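Local coordinates for phosphotriesterase family protein (Listeria monocytogenes serotype 4b str. H7858, PDB 3PNZ) that probably hydrolyses phosphorylated sugar lactones as a zinc-dependent lactonase of the amidohydrolase superfamily, at residues V26-A30 with Y31-R35; K104-P107 with E108-P111. All coordinates share one frame; numbering follows the deposited sequence.

In the fold
Contacts 1 and 2 illustrate how a TIM-barrel hydrolase dresses the rim of its barrel with short helices set in loops. Residues 26-35 follow strand 19-23, at whose end the zinc ligands His22 and His24 sit, and lead into helix 30-33; residues 104-111 come later, in the loop after strand 88-92, and open helix 110-113. Both strands belong to one parallel sheet. Although separate along the chain, the contacts lie on the same side of its centre, their own centres about 14 Å apart, and they touch: Glu34 OE2 and Lys104 N form a probable hydrogen bond of 2.8 Å. The two loops are thus joined directly, and the Pro29 side chain lies about 10 Å from a zinc ion.

Contact 1 of 2, residues V26-A30 with Y31-R35; sequences VCVPA and YWQER
Pro29 meets Trp32 and Gln33 at the start of helix 30-33, where it holds the N-cap position in the loop that follows a barrel strand of this amidohydrolase fold. The hydrogen bonds are those of a first helical turn. Pro29 O accepts Gln33 N at 2.9 Å in a nearly straight bond (170°) and Trp32 N in a weak, bent one, while Ala30 O takes Glu34 N.

Van der Waals contacts run beside them. The proline ring sets Pro29 CB 3.8 Å from Trp32 CD1, at the edge of the indole and near its plane. Val28 CG1 reaches the amide of Gln33, 3.6 Å from Gln33 NE2; Gln33 turns CG away from its own N (chi1 -173°) and stays extended, which brings the amide to the valine.

Aromatic and charged groups gather on the helix itself. Tyr31 puts CD2 over the centre of one indole face of Trp32, and Phe99 meets the tyrosine edge-to-face. Glu34 OE2, whose outside partner is Lys104 N, lies 3.7 Å from Ala30 CB. Arg35 forms a salt bridge to Asp102 through NH2, sets one guanidinium face over Tyr31 CE1, with NH1 above the rim of the ring, and sends Arg35 NH1 3.0 Å to a lone pair of Tyr31 O, in the carbonyl plane.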
ATOM      1  N   VAL A  26       9.675  -0.979  -8.171  1.00 23.02           N
ATOM      2  CA  VAL A  26      10.455  -0.135  -9.069  1.00 22.66           C
ATOM      3  C   VAL A  26       9.744   1.199  -9.185  1.00 24.35           C
ATOM      4  O   VAL A  26       8.599   1.265  -9.645  1.00 25.54           O
ATOM      5  CB  VAL A  26      10.590  -0.758 -10.485  1.00 22.17           C
ATOM      6  CG1 VAL A  26      11.504   0.100 -11.360  1.00 23.20           C
ATOM      7  CG2 VAL A  26      11.121  -2.178 -10.393  1.00 23.11           C
ATOM      8  N   CYS A  27      10.406   2.269  -8.758  1.00 23.31           N
ATOM      9  CA  CYS A  27       9.768   3.575  -8.781  1.00 23.83           C
ATOM     10  C   CYS A  27      10.792   4.694  -8.735  1.00 26.37           C
ATOM     11  O   CYS A  27      11.844   4.564  -8.107  1.00 25.91           O
ATOM     12  CB  CYS A  27       8.766   3.715  -7.629  1.00 23.76           C
ATOM     13  SG  CYS A  27       9.441   3.326  -5.994  1.00 28.55           S
ATOM     14  N   VAL A  28      10.470   5.796  -9.402  1.00 23.33           N
ATOM     15  CA  VAL A  28      11.355   6.953  -9.468  1.00 24.18           C
ATOM     16  C   VAL A  28      10.534   8.219  -9.209  1.00 24.41           C
ATOM     17  O   VAL A  28      10.233   8.978 -10.128  1.00 25.41           O
ATOM     18  CB  VAL A  28      12.057   7.034 -10.841  1.00 26.06           C
ATOM     19  CG1 VAL A  28      13.142   8.125 -10.837  1.00 26.51           C
ATOM     20  CG2 VAL A  28      12.653   5.690 -11.206  1.00 27.04           C
ATOM     21  N   PRO A  29      10.146   8.437  -7.942  1.00 21.55           N
ATOM     22  CA  PRO A  29       9.292   9.558  -7.533  1.00 21.98           C
ATOM     23  C   PRO A  29       9.850  10.893  -8.022  1.00 26.68           C
ATOM     24  O   PRO A  29      10.996  11.206  -7.714  1.00 25.55           O
ATOM     25  CB  PRO A  29       9.359   9.518  -6.001  1.00 26.17           C
ATOM     26  CG  PRO A  29       9.808   8.159  -5.647  1.00 29.55           C
ATOM     27  CD  PRO A  29      10.545   7.575  -6.816  1.00 22.87           C
ATOM     28  N   ALA A  30       9.063  11.658  -8.771  1.00 24.89           N
ATOM     29  CA  ALA A  30       9.552  12.911  -9.339  1.00 27.90           C
ATOM     30  C   ALA A  30      10.060  13.849  -8.254  1.00 30.20           C
ATOM     31  O   ALA A  30      11.152  14.403  -8.357  1.00 30.83           O
ATOM     32  CB  ALA A  30       8.459  13.590 -10.146  1.00 26.15           C
ATOM     33  N   TYR A  31       9.254  14.022  -7.215  1.00 26.10           N
ATOM     34  CA  TYR A  31       9.599  14.925  -6.126  1.00 26.95           C
ATOM     35  C   TYR A  31      10.994  14.635  -5.566  1.00 28.83           C
ATOM     36  O   TYR A  31      11.773  15.557  -5.310  1.00 30.65           O
ATOM     37  CB  TYR A  31       8.541  14.848  -5.025  1.00 27.28           C
ATOM     38  CG  TYR A  31       8.866  15.695  -3.826  1.00 26.99           C
ATOM     39  CD1 TYR A  31       8.398  16.996  -3.724  1.00 29.85           C
ATOM     40  CD2 TYR A  31       9.664  15.200  -2.803  1.00 28.63           C
ATOM     41  CE1 TYR A  31       8.700  17.778  -2.626  1.00 32.95           C
ATOM     42  CE2 TYR A  31       9.972  15.973  -1.709  1.00 30.08           C
ATOM     43  CZ  TYR A  31       9.490  17.260  -1.624  1.00 32.73           C
ATOM     44  OH  TYR A  31       9.795  18.033  -0.525  1.00 35.23           O
ATOM     45  N   TRP A  32      11.315  13.356  -5.389  1.00 26.59           N
ATOM     46  CA  TRP A  32      12.609  12.976  -4.826  1.00 26.19           C
ATOM     47  C   TRP A  32      13.738  13.021  -5.857  1.00 28.71           C
ATOM     48  O   TRP A  32      14.852  13.456  -5.549  1.00 30.61           O
ATOM     49  CB  TRP A  32      12.525  11.600  -4.159  1.00 27.15           C
ATOM     50  CG  TRP A  32      11.681  11.611  -2.919  1.00 25.92           C
ATOM     51  CD1 TRP A  32      10.575  10.845  -2.663  1.00 27.70           C
ATOM     52  CD2 TRP A  32      11.872  12.435  -1.765  1.00 26.47           C
ATOM     53  NE1 TRP A  32      10.070  11.146  -1.419  1.00 26.69           N
ATOM     54  CE2 TRP A  32      10.849  12.117  -0.847  1.00 27.12           C
ATOM     55  CE3 TRP A  32      12.813  13.412  -1.417  1.00 28.42           C
ATOM     56  CZ2 TRP A  32      10.742  12.738   0.395  1.00 30.33           C
ATOM     57  CZ3 TRP A  32      12.702  14.032  -0.180  1.00 33.29           C
ATOM     58  CH2 TRP A  32      11.673  13.693   0.707  1.00 31.85           C
ATOM     59  N   GLN A  33      13.442  12.577  -7.076  1.00 28.96           N
ATOM     60  CA  GLN A  33      14.403  12.637  -8.171  1.00 32.90           C
ATOM     61  C   GLN A  33      14.884  14.074  -8.390  1.00 32.26           C
ATOM     62  O   GLN A  33      16.074  14.325  -8.588  1.00 29.68           O
ATOM     63  CB  GLN A  33      13.762  12.108  -9.456  1.00 32.14           C
ATOM     64  CG  GLN A  33      14.724  11.973 -10.625  1.00 36.74           C
ATOM     65  CD  GLN A  33      14.012  11.645 -11.921  1.00 40.20           C
ATOM     66  OE1 GLN A  33      12.928  12.166 -12.197  1.00 45.07           O
ATOM     67  NE2 GLN A  33      14.617  10.782 -12.727  1.00 46.52           N
ATOM     68  N   GLU A  34      13.951  15.014  -8.350  1.00 28.37           N
ATOM     69  CA  GLU A  34      14.280  16.417  -8.560  1.00 30.46           C
ATOM     70  C   GLU A  34      15.151  16.966  -7.435  1.00 35.33           C
ATOM     71  O   GLU A  34      15.831  17.976  -7.614  1.00 34.18           O
ATOM     72  CB  GLU A  34      13.005  17.248  -8.719  1.00 29.78           C
ATOM     73  CG  GLU A  34      12.259  16.946 -10.021  1.00 32.48           C
ATOM     74  CD  GLU A  34      10.856  17.520 -10.056  1.00 32.41           C
ATOM     75  OE1 GLU A  34      10.621  18.569  -9.423  1.00 37.03           O
ATOM     76  OE2 GLU A  34       9.985  16.918 -10.724  1.00 33.31           O
ATOM     77  N   ARG A  35      15.139  16.299  -6.283  1.00 34.19           N
ATOM     78  CA  ARG A  35      15.911  16.752  -5.125  1.00 33.44           C
ATOM     79  C   ARG A  35      17.150  15.904  -4.885  1.00 32.62           C
ATOM     80  O   ARG A  35      17.785  15.996  -3.832  1.00 33.67           O
ATOM     81  CB  ARG A  35      15.039  16.779  -3.872  1.00 30.41           C
ATOM     82  CG  ARG A  35      14.108  17.972  -3.847  1.00 34.51           C
ATOM     83  CD  ARG A  35      12.994  17.825  -2.838  1.00 34.39           C
ATOM     84  NE  ARG A  35      12.124  18.994  -2.891  1.00 32.16           N
ATOM     85  CZ  ARG A  35      11.310  19.263  -3.905  1.00 37.12           C
ATOM     86  NH1 ARG A  35      11.254  18.442  -4.950  1.00 33.06           N
ATOM     87  NH2 ARG A  35      10.554  20.351  -3.876  1.00 35.57           N
TER

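Contact 2 of 2, residues K104-P107 with E108-P111; sequences KIKP and ELKP
Lys106 crosses Glu108 at about a right angle and slants over Leu109, and its side chain can be traced atom by atom. Lys106 CB lies 3.7 Å from Glu108 OE1. Lys106 CG, held between the backbone N and the carbonyl carbon (chi1 58°), comes within 3.6 Å of Leu109 CG while keeping the carboxylate oxygen beside it. Lys106 CD is 3.8 Å from Glu108 OE1. Returning to the leucine, Lys106 CE is 3.7 Å from Leu109 CG and close to CD1. NZ then passes beyond both residues to a salt bridge with Glu144; Glu108 OE1 is too far for a bond but would probably add a favourable field.

The backbone here turns into helix 110-113, a short helix in a loop of the TIM barrel. Lys106 O accepts Leu109 N at 3.1 Å and Pro107 O accepts Lys110 N. Glu108 bends at chi2 (85°), which folds its carboxylate back alongside the Pro107 ring, Glu108 OE1 3.5 Å from Pro107 CD. Across the turn, Ile105 CG2 packs on Leu109 CB at 3.7 Å, the two side chains crossing at about a right angle; Trp122 and Tyr119 of helix 119-124 touch Ile105 and Leu109, respectively.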
ATOM      1  N   LYS A 104       7.261  17.266 -11.140  1.00 26.52           N
ATOM      2  CA  LYS A 104       6.852  17.468 -12.526  1.00 32.17           C
ATOM      3  C   LYS A 104       6.169  16.243 -13.134  1.00 32.51           C
ATOM      4  O   LYS A 104       6.554  15.100 -12.882  1.00 30.25           O
ATOM      5  CB  LYS A 104       8.050  17.886 -13.382  1.00 32.68           C
ATOM      6  CG  LYS A 104       8.512  19.304 -13.119  1.00 35.94           C
ATOM      7  CD  LYS A 104       9.715  19.657 -13.976  1.00 44.68           C
ATOM      8  CE  LYS A 104      10.135  21.102 -13.760  1.00 53.57           C
ATOM      9  NZ  LYS A 104      11.311  21.466 -14.600  1.00 60.78           N
ATOM     10  N   ILE A 105       5.147  16.500 -13.937  1.00 30.99           N
ATOM     11  CA  ILE A 105       4.449  15.443 -14.647  1.00 30.86           C
ATOM     12  C   ILE A 105       5.291  14.962 -15.818  1.00 32.99           C
ATOM     13  O   ILE A 105       5.726  15.763 -16.651  1.00 33.27           O
ATOM     14  CB  ILE A 105       3.083  15.936 -15.137  1.00 30.72           C
ATOM     15  CG1 ILE A 105       2.170  16.179 -13.932  1.00 31.38           C
ATOM     16  CG2 ILE A 105       2.464  14.938 -16.118  1.00 32.40           C
ATOM     17  CD1 ILE A 105       0.862  16.840 -14.280  1.00 37.28           C
ATOM     18  N   LYS A 106       5.539  13.658 -15.868  1.00 31.05           N
ATOM     19  CA  LYS A 106       6.363  13.088 -16.927  1.00 35.65           C
ATOM     20  C   LYS A 106       5.619  13.132 -18.260  1.00 36.02           C
ATOM     21  O   LYS A 106       4.387  13.206 -18.291  1.00 33.94           O
ATOM     22  CB  LYS A 106       6.795  11.662 -16.578  1.00 34.39           C
ATOM     23  CG  LYS A 106       5.651  10.694 -16.323  1.00 38.29           C
ATOM     24  CD  LYS A 106       6.179   9.345 -15.865  1.00 39.28           C
ATOM     25  CE  LYS A 106       5.064   8.328 -15.668  1.00 36.51           C
ATOM     26  NZ  LYS A 106       5.605   7.029 -15.159  1.00 34.75           N
ATOM     27  N   PRO A 107       6.369  13.098 -19.371  1.00 41.58           N
ATOM     28  CA  PRO A 107       5.779  13.229 -20.707  1.00 41.20           C
ATOM     29  C   PRO A 107       4.722  12.166 -20.984  1.00 39.33           C
ATOM     30  O   PRO A 107       3.719  12.462 -21.631  1.00 40.61           O
ATOM     31  CB  PRO A 107       6.978  13.025 -21.639  1.00 44.34           C
ATOM     32  CG  PRO A 107       8.163  13.407 -20.821  1.00 44.19           C
ATOM     33  CD  PRO A 107       7.837  12.970 -19.424  1.00 43.00           C
ATOM     34  N   GLU A 108       4.948  10.951 -20.497  1.00 38.01           N
ATOM     35  CA  GLU A 108       4.043   9.836 -20.754  1.00 39.87           C
ATOM     36  C   GLU A 108       2.657  10.022 -20.139  1.00 39.12           C
ATOM     37  O   GLU A 108       1.690   9.400 -20.577  1.00 39.67           O
ATOM     38  CB  GLU A 108       4.650   8.521 -20.255  1.00 42.21           C
ATOM     39  CG  GLU A 108       5.903   8.074 -20.999  1.00 48.21           C
ATOM     40  CD  GLU A 108       7.176   8.699 -20.455  1.00 51.56           C
ATOM     41  OE1 GLU A 108       7.086   9.558 -19.550  1.00 45.20           O
ATOM     42  OE2 GLU A 108       8.270   8.327 -20.934  1.00 54.13           O
ATOM     43  N   LEU A 109       2.560  10.863 -19.114  1.00 36.51           N
ATOM     44  CA  LEU A 109       1.293  11.060 -18.421  1.00 35.76           C
ATOM     45  C   LEU A 109       0.413  12.112 -19.083  1.00 33.36           C
ATOM     46  O   LEU A 109      -0.801  12.122 -18.893  1.00 35.02           O
ATOM     47  CB  LEU A 109       1.533  11.454 -16.962  1.00 32.81           C
ATOM     48  CG  LEU A 109       2.048  10.359 -16.029  1.00 36.71           C
ATOM     49  CD1 LEU A 109       2.302  10.935 -14.642  1.00 35.35           C
ATOM     50  CD2 LEU A 109       1.051   9.216 -15.958  1.00 38.03           C
ATOM     51  N   LYS A 110       1.026  13.009 -19.843  1.00 32.75           N
ATOM     52  CA  LYS A 110       0.291  14.162 -20.361  1.00 36.48           C
ATOM     53  C   LYS A 110      -0.869  13.797 -21.292  1.00 35.00           C
ATOM     54  O   LYS A 110      -1.927  14.422 -21.230  1.00 34.08           O
ATOM     55  CB  LYS A 110       1.240  15.182 -20.997  1.00 36.86           C
ATOM     56  CG  LYS A 110       2.273  15.698 -20.007  1.00 39.18           C
ATOM     57  CD  LYS A 110       2.792  17.088 -20.346  1.00 38.11           C
ATOM     58  CE  LYS A 110       3.690  17.592 -19.221  1.00 37.07           C
ATOM     59  NZ  LYS A 110       4.190  18.974 -19.444  1.00 43.74           N
ATOM     60  N   PRO A 111      -0.679  12.779 -22.149  1.00 36.79           N
ATOM     61  CA  PRO A 111      -1.797  12.316 -22.978  1.00 36.61           C
ATOM     62  C   PRO A 111      -2.951  11.770 -22.138  1.00 36.62           C
ATOM     63  O   PRO A 111      -4.102  11.779 -22.584  1.00 38.40           O
ATOM     64  CB  PRO A 111      -1.174  11.185 -23.805  1.00 34.41           C
ATOM     65  CG  PRO A 111       0.275  11.493 -23.843  1.00 37.28           C
ATOM     66  CD  PRO A 111       0.590  12.122 -22.514  1.00 33.67           C
TER